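Peroxisomal catalase A (Saccharomyces cerevisiae, PDB 1A4E) probably breaks down hydrogen peroxide made by peroxisomal oxidases into water and oxygen, working as a heme-containing homotetramer. Local coordinates at residues B[261-266]-B[291-296]; B[191-196]-B[256-261]. All coordinates share one frame; numbering follows the deposited sequence.

Contact 1 of 2, residues B[261-266]-B[291-296]; sequences TVYIQT and FPLRRV
Ile264 and Arg294 face each other as an antiparallel hydrogen-bonded pair: Ile264 N donates to Arg294 O and Arg294 N returns the bond to Ile264 O, both at 2.9 Å. Val296 N continues the ladder to Val262 O. On the buried side, methyl CG2 of Ile264 meets CG2 of Val296 at 3.9 Å, and Phe66 of strand 59-68 touches both Val262 and Val296. Gln265 reaches past the end of the ladder. With CG anti to its carbonyl carbon (chi1 -74°) and the chain extended beyond, NE2 sets an N-H, in the amide plane, on Phe291 O at 3.0 Å; Trp286 O takes a second bond from NE2, while OE1 accepts from His218 NE2. An alanine here would probably leave Phe291 O and His218 NE2 without these mates and open a gap beside Leu293 CD2, which now lies 3.7 Å from Gln265 CG. The face opposite Ile264 and Val296, with Tyr263 and Arg295, is more open to solvent, although the ring is closely covered. Leu293 CD1 lies over one face of the Tyr263 ring, whereas the aliphatic part of Arg295 passes obliquely by, CB 3.8 Å from Tyr263 CE2, before its guanidinium reaches Asp70. A water bridges Thr266 N and Pro292 O where direct pairing has ended. This is the antiparallel pairing of neighbouring strands 259-267 and 294-303 in the antiparallel beta-barrel at the core of the catalase fold.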
ATOM      1  N   THR B 261      -0.801  37.841  15.029  1.00 26.29           N
ATOM      2  CA  THR B 261      -2.121  38.440  15.158  1.00 25.77           C
ATOM      3  C   THR B 261      -2.857  38.148  13.855  1.00 26.88           C
ATOM      4  O   THR B 261      -2.322  38.333  12.765  1.00 29.79           O
ATOM      5  CB  THR B 261      -1.994  39.954  15.379  1.00 24.75           C
ATOM      6  OG1 THR B 261      -1.220  40.134  16.551  1.00 24.29           O
ATOM      7  CG2 THR B 261      -3.324  40.635  15.590  1.00 27.75           C
ATOM      8  N   VAL B 262      -4.089  37.654  13.966  1.00 23.91           N
ATOM      9  CA  VAL B 262      -4.919  37.310  12.827  1.00 24.05           C
ATOM     10  C   VAL B 262      -5.860  38.461  12.482  1.00 26.45           C
ATOM     11  O   VAL B 262      -6.561  39.001  13.334  1.00 28.30           O
ATOM     12  CB  VAL B 262      -5.719  36.025  13.165  1.00 22.57           C
ATOM     13  CG1 VAL B 262      -6.548  35.586  11.970  1.00 20.26           C
ATOM     14  CG2 VAL B 262      -4.765  34.908  13.538  1.00 23.14           C
ATOM     15  N   TYR B 263      -5.890  38.837  11.207  1.00 26.83           N
ATOM     16  CA  TYR B 263      -6.746  39.894  10.688  1.00 28.84           C
ATOM     17  C   TYR B 263      -7.469  39.374   9.462  1.00 29.51           C
ATOM     18  O   TYR B 263      -7.054  38.377   8.876  1.00 30.59           O
ATOM     19  CB  TYR B 263      -5.987  41.124  10.201  1.00 27.22           C
ATOM     20  CG  TYR B 263      -5.110  41.827  11.215  1.00 28.08           C
ATOM     21  CD1 TYR B 263      -3.771  41.443  11.363  1.00 26.98           C
ATOM     22  CD2 TYR B 263      -5.637  42.864  11.986  1.00 29.11           C
ATOM     23  CE1 TYR B 263      -2.961  42.096  12.292  1.00 29.76           C
ATOM     24  CE2 TYR B 263      -4.831  43.519  12.918  1.00 32.53           C
ATOM     25  CZ  TYR B 263      -3.500  43.123  13.066  1.00 31.10           C
ATOM     26  OH  TYR B 263      -2.712  43.752  14.002  1.00 32.12           O
ATOM     27  N   ILE B 264      -8.564  40.034   9.066  1.00 29.24           N
ATOM     28  CA  ILE B 264      -9.247  39.710   7.828  1.00 30.92           C
ATOM     29  C   ILE B 264      -9.593  40.982   7.056  1.00 33.20           C
ATOM     30  O   ILE B 264      -9.678  42.079   7.610  1.00 34.18           O
ATOM     31  CB  ILE B 264     -10.578  38.921   8.049  1.00 30.49           C
ATOM     32  CG1 ILE B 264     -11.543  39.691   8.946  1.00 28.55           C
ATOM     33  CG2 ILE B 264     -10.237  37.542   8.612  1.00 29.67           C
ATOM     34  CD1 ILE B 264     -12.941  39.052   9.025  1.00 27.80           C
ATOM     35  N   GLN B 265      -9.756  40.822   5.741  1.00 32.58           N
ATOM     36  CA  GLN B 265     -10.269  41.856   4.859  1.00 30.55           C
ATOM     37  C   GLN B 265     -11.598  41.304   4.385  1.00 30.61           C
ATOM     38  O   GLN B 265     -11.681  40.154   3.948  1.00 31.67           O
ATOM     39  CB  GLN B 265      -9.413  42.063   3.635  1.00 28.63           C
ATOM     40  CG  GLN B 265      -8.103  42.773   3.866  1.00 29.50           C
ATOM     41  CD  GLN B 265      -7.286  42.789   2.587  1.00 31.23           C
ATOM     42  OE1 GLN B 265      -6.907  41.729   2.103  1.00 32.06           O
ATOM     43  NE2 GLN B 265      -7.001  43.948   1.984  1.00 27.64           N
ATOM     44  N   THR B 266     -12.671  42.082   4.524  1.00 28.08           N
ATOM     45  CA  THR B 266     -13.964  41.651   4.044  1.00 27.94           C
ATOM     46  C   THR B 266     -14.413  42.499   2.868  1.00 27.64           C
ATOM     47  O   THR B 266     -13.905  43.593   2.619  1.00 30.01           O
ATOM     48  CB  THR B 266     -15.005  41.714   5.167  1.00 25.08           C
ATOM     49  OG1 THR B 266     -14.998  43.022   5.709  1.00 31.08           O
ATOM     50  CG2 THR B 266     -14.709  40.695   6.238  1.00 25.11           C
ATOM     51  N   PHE B 291      -9.997  48.320   1.733  1.00 27.97           N
ATOM     52  CA  PHE B 291     -10.415  47.133   2.475  1.00 26.70           C
ATOM     53  C   PHE B 291      -9.420  46.875   3.594  1.00 27.78           C
ATOM     54  O   PHE B 291      -8.486  46.087   3.450  1.00 27.81           O
ATOM     55  CB  PHE B 291     -10.478  45.907   1.540  1.00 25.20           C
ATOM     56  CG  PHE B 291     -11.365  46.128   0.328  1.00 20.52           C
ATOM     57  CD1 PHE B 291     -12.752  46.131   0.468  1.00 19.17           C
ATOM     58  CD2 PHE B 291     -10.775  46.377  -0.917  1.00 21.50           C
ATOM     59  CE1 PHE B 291     -13.553  46.392  -0.646  1.00 19.93           C
ATOM     60  CE2 PHE B 291     -11.582  46.636  -2.022  1.00 19.43           C
ATOM     61  CZ  PHE B 291     -12.973  46.646  -1.887  1.00 21.91           C
ATOM     62  N   PRO B 292      -9.568  47.552   4.735  1.00 28.85           N
ATOM     63  CA  PRO B 292      -8.590  47.559   5.818  1.00 30.18           C
ATOM     64  C   PRO B 292      -8.524  46.235   6.581  1.00 30.91           C
ATOM     65  O   PRO B 292      -9.407  45.384   6.465  1.00 30.57           O
ATOM     66  CB  PRO B 292      -9.022  48.711   6.692  1.00 29.59           C
ATOM     67  CG  PRO B 292     -10.145  49.394   5.958  1.00 30.01           C
ATOM     68  CD  PRO B 292     -10.761  48.278   5.147  1.00 29.63           C
ATOM     69  N   LEU B 293      -7.472  46.031   7.378  1.00 30.90           N
ATOM     70  CA  LEU B 293      -7.354  44.819   8.169  1.00 29.14           C
ATOM     71  C   LEU B 293      -8.165  44.960   9.445  1.00 28.50           C
ATOM     72  O   LEU B 293      -7.973  45.889  10.217  1.00 29.07           O
ATOM     73  CB  LEU B 293      -5.890  44.546   8.520  1.00 25.85           C
ATOM     74  CG  LEU B 293      -4.895  44.330   7.385  1.00 29.19           C
ATOM     75  CD1 LEU B 293      -3.576  43.848   7.957  1.00 24.64           C
ATOM     76  CD2 LEU B 293      -5.421  43.299   6.416  1.00 28.36           C
ATOM     77  N   ARG B 294      -9.143  44.073   9.601  1.00 25.83           N
ATOM     78  CA  ARG B 294      -9.977  44.032  10.790  1.00 24.55           C
ATOM     79  C   ARG B 294      -9.416  42.946  11.699  1.00 27.03           C
ATOM     80  O   ARG B 294      -9.132  41.846  11.218  1.00 26.21           O
ATOM     81  CB  ARG B 294     -11.394  43.726  10.353  1.00 21.09           C
ATOM     82  CG  ARG B 294     -12.347  43.593  11.518  1.00 22.12           C
ATOM     83  CD  ARG B 294     -13.769  43.411  11.050  1.00 20.27           C
ATOM     84  NE  ARG B 294     -14.585  43.137  12.214  1.00 19.78           N
ATOM     85  CZ  ARG B 294     -15.902  43.033  12.129  1.00 20.83           C
ATOM     86  NH1 ARG B 294     -16.549  43.181  10.981  1.00 18.31           N
ATOM     87  NH2 ARG B 294     -16.598  42.766  13.226  1.00 20.96           N
ATOM     88  N   ARG B 295      -9.234  43.191  13.000  1.00 27.58           N
ATOM     89  CA  ARG B 295      -8.617  42.200  13.873  1.00 28.56           C
ATOM     90  C   ARG B 295      -9.562  41.124  14.400  1.00 28.44           C
ATOM     91  O   ARG B 295     -10.719  41.373  14.723  1.00 28.14           O
ATOM     92  CB  ARG B 295      -7.937  42.938  15.030  1.00 26.75           C
ATOM     93  CG  ARG B 295      -7.034  42.066  15.907  1.00 31.56           C
ATOM     94  CD  ARG B 295      -6.060  42.860  16.764  1.00 31.39           C
ATOM     95  NE  ARG B 295      -6.677  44.060  17.303  1.00 39.62           N
ATOM     96  CZ  ARG B 295      -7.123  44.149  18.549  1.00 40.38           C
ATOM     97  NH1 ARG B 295      -7.034  43.142  19.412  1.00 50.60           N
ATOM     98  NH2 ARG B 295      -7.727  45.266  18.918  1.00 34.79           N
ATOM     99  N   VAL B 296      -9.049  39.886  14.457  1.00 28.54           N
ATOM    100  CA  VAL B 296      -9.811  38.730  14.895  1.00 26.68           C
ATOM    101  C   VAL B 296      -9.263  38.142  16.189  1.00 26.51           C
ATOM    102  O   VAL B 296     -10.004  38.025  17.167  1.00 25.11           O
ATOM    103  CB  VAL B 296      -9.805  37.640  13.807  1.00 26.62           C
ATOM    104  CG1 VAL B 296     -10.715  36.490  14.239  1.00 27.52           C
ATOM    105  CG2 VAL B 296     -10.296  38.205  12.486  1.00 26.37           C
TER
HETATM  106  O   HOH W   1     -11.962  44.897   5.488  1.00 57.67           O

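Contact 2 of 2, residues B[191-196]-B[256-261]; sequences NYRSMH and NYPSWT
Trp260 turns the nitrogen-bearing edge of its indole to the loop 191-196. NE1 donates to Met195 O at 2.9 Å, with the oxygen 2° out of the ring plane and NE1 almost straight beyond it, in line with C=O. Farther round the same ring, CZ2 comes to 3.3 Å from Tyr192 O, which also lies in the plane of the indole. Two backbone carbonyls of the loop thus meet one aromatic edge; the hydrogen bond at NE1 probably limits how far the ring can turn, and Phe113 packs edge-to-face with it.

Arg193 spans the other half of the contact. Its CB lies 4.0 Å from Pro258 CB, and CG, placed anti to the carbonyl carbon (chi1 -62°), packs more closely on that same proline carbon, at 3.5 Å, with Pro258 CG farther off. A turn about the CG-CD bond then swings NE toward Asn256. NE gives its hydrogen to a water in the guanidinium plane, 3.1 Å away, and this water donates to Asn256 O. At the tip the two amino groups diverge: NH2 comes to 3.2 Å from Asn256 OD1, the guanidinium and amide planes standing 76° apart, while NH1 forms a salt bridge with Asp247. The aliphatic half therefore lies against proline, and the charged half spreads over a carboxylate, a water and the neighbourhood of an amide.

Within the fold, the contact fastens the loop between helix 176-182 and strand 197-198 to the start of strand 259-267 and the residues just before it. Helix 243-253 flanks it, with Ala251 touching Arg193 and Ile252 touching Pro258, while Ile219 and Thr221 of strand 212-221 and Leu301 of strand 294-303 pack on Trp260.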
ATOM      1  N   ASN B 191      13.690  32.851   9.971  1.00 29.28           N
ATOM      2  CA  ASN B 191      13.104  31.715  10.649  1.00 29.20           C
ATOM      3  C   ASN B 191      11.586  31.741  10.485  1.00 31.61           C
ATOM      4  O   ASN B 191      11.031  32.673   9.891  1.00 35.29           O
ATOM      5  CB  ASN B 191      13.472  31.748  12.126  1.00 28.30           C
ATOM      6  CG  ASN B 191      13.148  33.038  12.858  1.00 28.09           C
ATOM      7  OD1 ASN B 191      11.999  33.408  13.053  1.00 29.12           O
ATOM      8  ND2 ASN B 191      14.172  33.763  13.279  1.00 28.93           N
ATOM      9  N   TYR B 192      10.888  30.719  11.005  1.00 28.78           N
ATOM     10  CA  TYR B 192       9.435  30.618  10.912  1.00 27.29           C
ATOM     11  C   TYR B 192       8.656  31.595  11.784  1.00 28.88           C
ATOM     12  O   TYR B 192       7.490  31.895  11.519  1.00 29.31           O
ATOM     13  CB  TYR B 192       9.003  29.194  11.261  1.00 27.31           C
ATOM     14  CG  TYR B 192       9.450  28.153  10.243  1.00 27.87           C
ATOM     15  CD1 TYR B 192       9.264  28.395   8.878  1.00 27.26           C
ATOM     16  CD2 TYR B 192      10.044  26.959  10.672  1.00 26.34           C
ATOM     17  CE1 TYR B 192       9.671  27.455   7.939  1.00 26.99           C
ATOM     18  CE2 TYR B 192      10.457  26.014   9.730  1.00 26.33           C
ATOM     19  CZ  TYR B 192      10.270  26.272   8.370  1.00 28.83           C
ATOM     20  OH  TYR B 192      10.682  25.355   7.421  1.00 30.73           O
ATOM     21  N   ARG B 193       9.314  32.102  12.829  1.00 26.49           N
ATOM     22  CA  ARG B 193       8.718  33.075  13.737  1.00 27.83           C
ATOM     23  C   ARG B 193       8.734  34.487  13.164  1.00 27.93           C
ATOM     24  O   ARG B 193       8.109  35.392  13.704  1.00 28.19           O
ATOM     25  CB  ARG B 193       9.483  33.060  15.045  1.00 25.86           C
ATOM     26  CG  ARG B 193       9.415  31.712  15.739  1.00 26.15           C
ATOM     27  CD  ARG B 193      10.642  31.449  16.587  1.00 27.13           C
ATOM     28  NE  ARG B 193      10.884  32.513  17.536  1.00 35.61           N
ATOM     29  CZ  ARG B 193      12.063  33.131  17.630  1.00 32.57           C
ATOM     30  NH1 ARG B 193      13.099  32.813  16.867  1.00 29.34           N
ATOM     31  NH2 ARG B 193      12.185  34.122  18.495  1.00 36.00           N
ATOM     32  N   SER B 194       9.434  34.686  12.048  1.00 28.70           N
ATOM     33  CA  SER B 194       9.613  36.002  11.470  1.00 29.48           C
ATOM     34  C   SER B 194       8.968  36.162  10.099  1.00 29.95           C
ATOM     35  O   SER B 194       9.493  36.879   9.246  1.00 30.40           O
ATOM     36  CB  SER B 194      11.109  36.270  11.388  1.00 30.32           C
ATOM     37  OG  SER B 194      11.730  36.247  12.665  1.00 30.09           O
ATOM     38  N   MET B 195       7.827  35.490   9.875  1.00 28.31           N
ATOM     39  CA  MET B 195       7.104  35.567   8.608  1.00 26.49           C
ATOM     40  C   MET B 195       5.599  35.593   8.816  1.00 26.77           C
ATOM     41  O   MET B 195       5.094  35.233   9.880  1.00 27.91           O
ATOM     42  CB  MET B 195       7.443  34.375   7.697  1.00 26.18           C
ATOM     43  CG  MET B 195       7.234  33.011   8.337  1.00 30.87           C
ATOM     44  SD  MET B 195       7.459  31.619   7.204  1.00 27.81           S
ATOM     45  CE  MET B 195       6.016  30.706   7.669  1.00 28.07           C
ATOM     46  N   HIS B 196       4.877  36.054   7.797  1.00 25.92           N
ATOM     47  CA  HIS B 196       3.423  36.111   7.850  1.00 26.68           C
ATOM     48  C   HIS B 196       2.798  34.890   7.196  1.00 25.60           C
ATOM     49  O   HIS B 196       3.468  34.159   6.480  1.00 25.60           O
ATOM     50  CB  HIS B 196       2.900  37.346   7.119  1.00 26.56           C
ATOM     51  CG  HIS B 196       3.375  38.666   7.687  1.00 29.80           C
ATOM     52  ND1 HIS B 196       3.531  38.976   8.965  1.00 33.55           N
ATOM     53  CD2 HIS B 196       3.716  39.773   6.950  1.00 30.73           C
ATOM     54  CE1 HIS B 196       3.948  40.217   9.043  1.00 30.88           C
ATOM     55  NE2 HIS B 196       4.056  40.684   7.823  1.00 30.93           N
ATOM     56  N   ASN B 256      10.162  31.443  25.004  1.00 32.49           N
ATOM     57  CA  ASN B 256       9.942  32.590  24.142  1.00 32.00           C
ATOM     58  C   ASN B 256       9.030  32.188  22.977  1.00 30.55           C
ATOM     59  O   ASN B 256       9.422  32.003  21.822  1.00 29.35           O
ATOM     60  CB  ASN B 256      11.326  33.070  23.705  1.00 35.25           C
ATOM     61  CG  ASN B 256      11.305  34.174  22.664  1.00 41.09           C
ATOM     62  OD1 ASN B 256      11.991  34.061  21.648  1.00 45.20           O
ATOM     63  ND2 ASN B 256      10.519  35.238  22.847  1.00 42.93           N
ATOM     64  N   TYR B 257       7.755  32.066  23.349  1.00 28.75           N
ATOM     65  CA  TYR B 257       6.696  31.605  22.467  1.00 28.91           C
ATOM     66  C   TYR B 257       6.371  32.559  21.333  1.00 30.18           C
ATOM     67  O   TYR B 257       6.123  33.740  21.591  1.00 34.44           O
ATOM     68  CB  TYR B 257       5.437  31.364  23.289  1.00 29.12           C
ATOM     69  CG  TYR B 257       5.647  30.417  24.458  1.00 28.46           C
ATOM     70  CD1 TYR B 257       6.470  29.290  24.329  1.00 26.31           C
ATOM     71  CD2 TYR B 257       5.002  30.688  25.663  1.00 26.02           C
ATOM     72  CE1 TYR B 257       6.645  28.432  25.409  1.00 26.50           C
ATOM     73  CE2 TYR B 257       5.177  29.831  26.747  1.00 27.52           C
ATOM     74  CZ  TYR B 257       5.998  28.710  26.610  1.00 30.12           C
ATOM     75  OH  TYR B 257       6.160  27.849  27.675  1.00 32.29           O
ATOM     76  N   PRO B 258       6.375  32.126  20.066  1.00 29.41           N
ATOM     77  CA  PRO B 258       6.028  32.983  18.938  1.00 28.49           C
ATOM     78  C   PRO B 258       4.533  33.217  18.814  1.00 27.86           C
ATOM     79  O   PRO B 258       3.733  32.303  19.020  1.00 30.43           O
ATOM     80  CB  PRO B 258       6.633  32.271  17.753  1.00 27.72           C
ATOM     81  CG  PRO B 258       6.528  30.816  18.132  1.00 26.67           C
ATOM     82  CD  PRO B 258       6.917  30.853  19.603  1.00 27.58           C
ATOM     83  N   SER B 259       4.136  34.451  18.532  1.00 24.52           N
ATOM     84  CA  SER B 259       2.730  34.719  18.308  1.00 25.75           C
ATOM     85  C   SER B 259       2.511  35.523  17.039  1.00 25.66           C
ATOM     86  O   SER B 259       3.405  36.162  16.488  1.00 23.37           O
ATOM     87  CB  SER B 259       2.139  35.452  19.514  1.00 25.30           C
ATOM     88  OG  SER B 259       2.864  36.629  19.819  1.00 33.27           O
ATOM     89  N   TRP B 260       1.292  35.403  16.537  1.00 24.16           N
ATOM     90  CA  TRP B 260       0.862  36.062  15.323  1.00 24.20           C
ATOM     91  C   TRP B 260      -0.498  36.677  15.611  1.00 25.79           C
ATOM     92  O   TRP B 260      -1.274  36.140  16.404  1.00 28.40           O
ATOM     93  CB  TRP B 260       0.719  35.052  14.183  1.00 22.90           C
ATOM     94  CG  TRP B 260       2.012  34.467  13.616  1.00 24.44           C
ATOM     95  CD1 TRP B 260       2.539  34.964  12.453  1.00 24.34           C
ATOM     96  CD2 TRP B 260       2.781  33.455  14.149  1.00 24.17           C
ATOM     97  NE1 TRP B 260       3.645  34.295  12.244  1.00 24.43           N
ATOM     98  CE2 TRP B 260       3.830  33.392  13.216  1.00 24.00           C
ATOM     99  CE3 TRP B 260       2.772  32.595  15.251  1.00 20.24           C
ATOM    100  CZ2 TRP B 260       4.877  32.487  13.365  1.00 22.11           C
ATOM    101  CZ3 TRP B 260       3.818  31.684  15.398  1.00 22.18           C
ATOM    102  CH2 TRP B 260       4.860  31.633  14.467  1.00 20.28           C
ATOM    103  N   THR B 261      -0.801  37.841  15.029  1.00 26.29           N
ATOM    104  CA  THR B 261      -2.121  38.440  15.158  1.00 25.77           C
ATOM    105  C   THR B 261      -2.857  38.148  13.855  1.00 26.88           C
ATOM    106  O   THR B 261      -2.322  38.333  12.765  1.00 29.79           O
ATOM    107  CB  THR B 261      -1.994  39.954  15.379  1.00 24.75           C
ATOM    108  OG1 THR B 261      -1.220  40.134  16.551  1.00 24.29           O
ATOM    109  CG2 THR B 261      -3.324  40.635  15.590  1.00 27.75           C
TER
HETATM  110  O   HOH W   2       9.336  34.009  19.740  1.00 31.69           O

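How the contacts relate
Strand 259-267 runs through both contacts: Trp260 near its start, with Asn256 and Pro258 just before it, meets the loop 191-196 in contact 2, and farther on it pairs with strand 294-303 in contact 1. Thr261 belongs to both ranges but touches across only in contact 1; that pairing already includes Trp260. The centres lie 18 Å apart, and the contacts share only this strand. Contact 2 is nearer the catalytic centre: the Met195 side chain is about 9 Å from the heme and about 8 Å from that of active-site Asn129, and the Tyr192 side chain about 8 Å from that of active-site His56. In contact 1 the Gln265 side chain is about 14 Å from the heme.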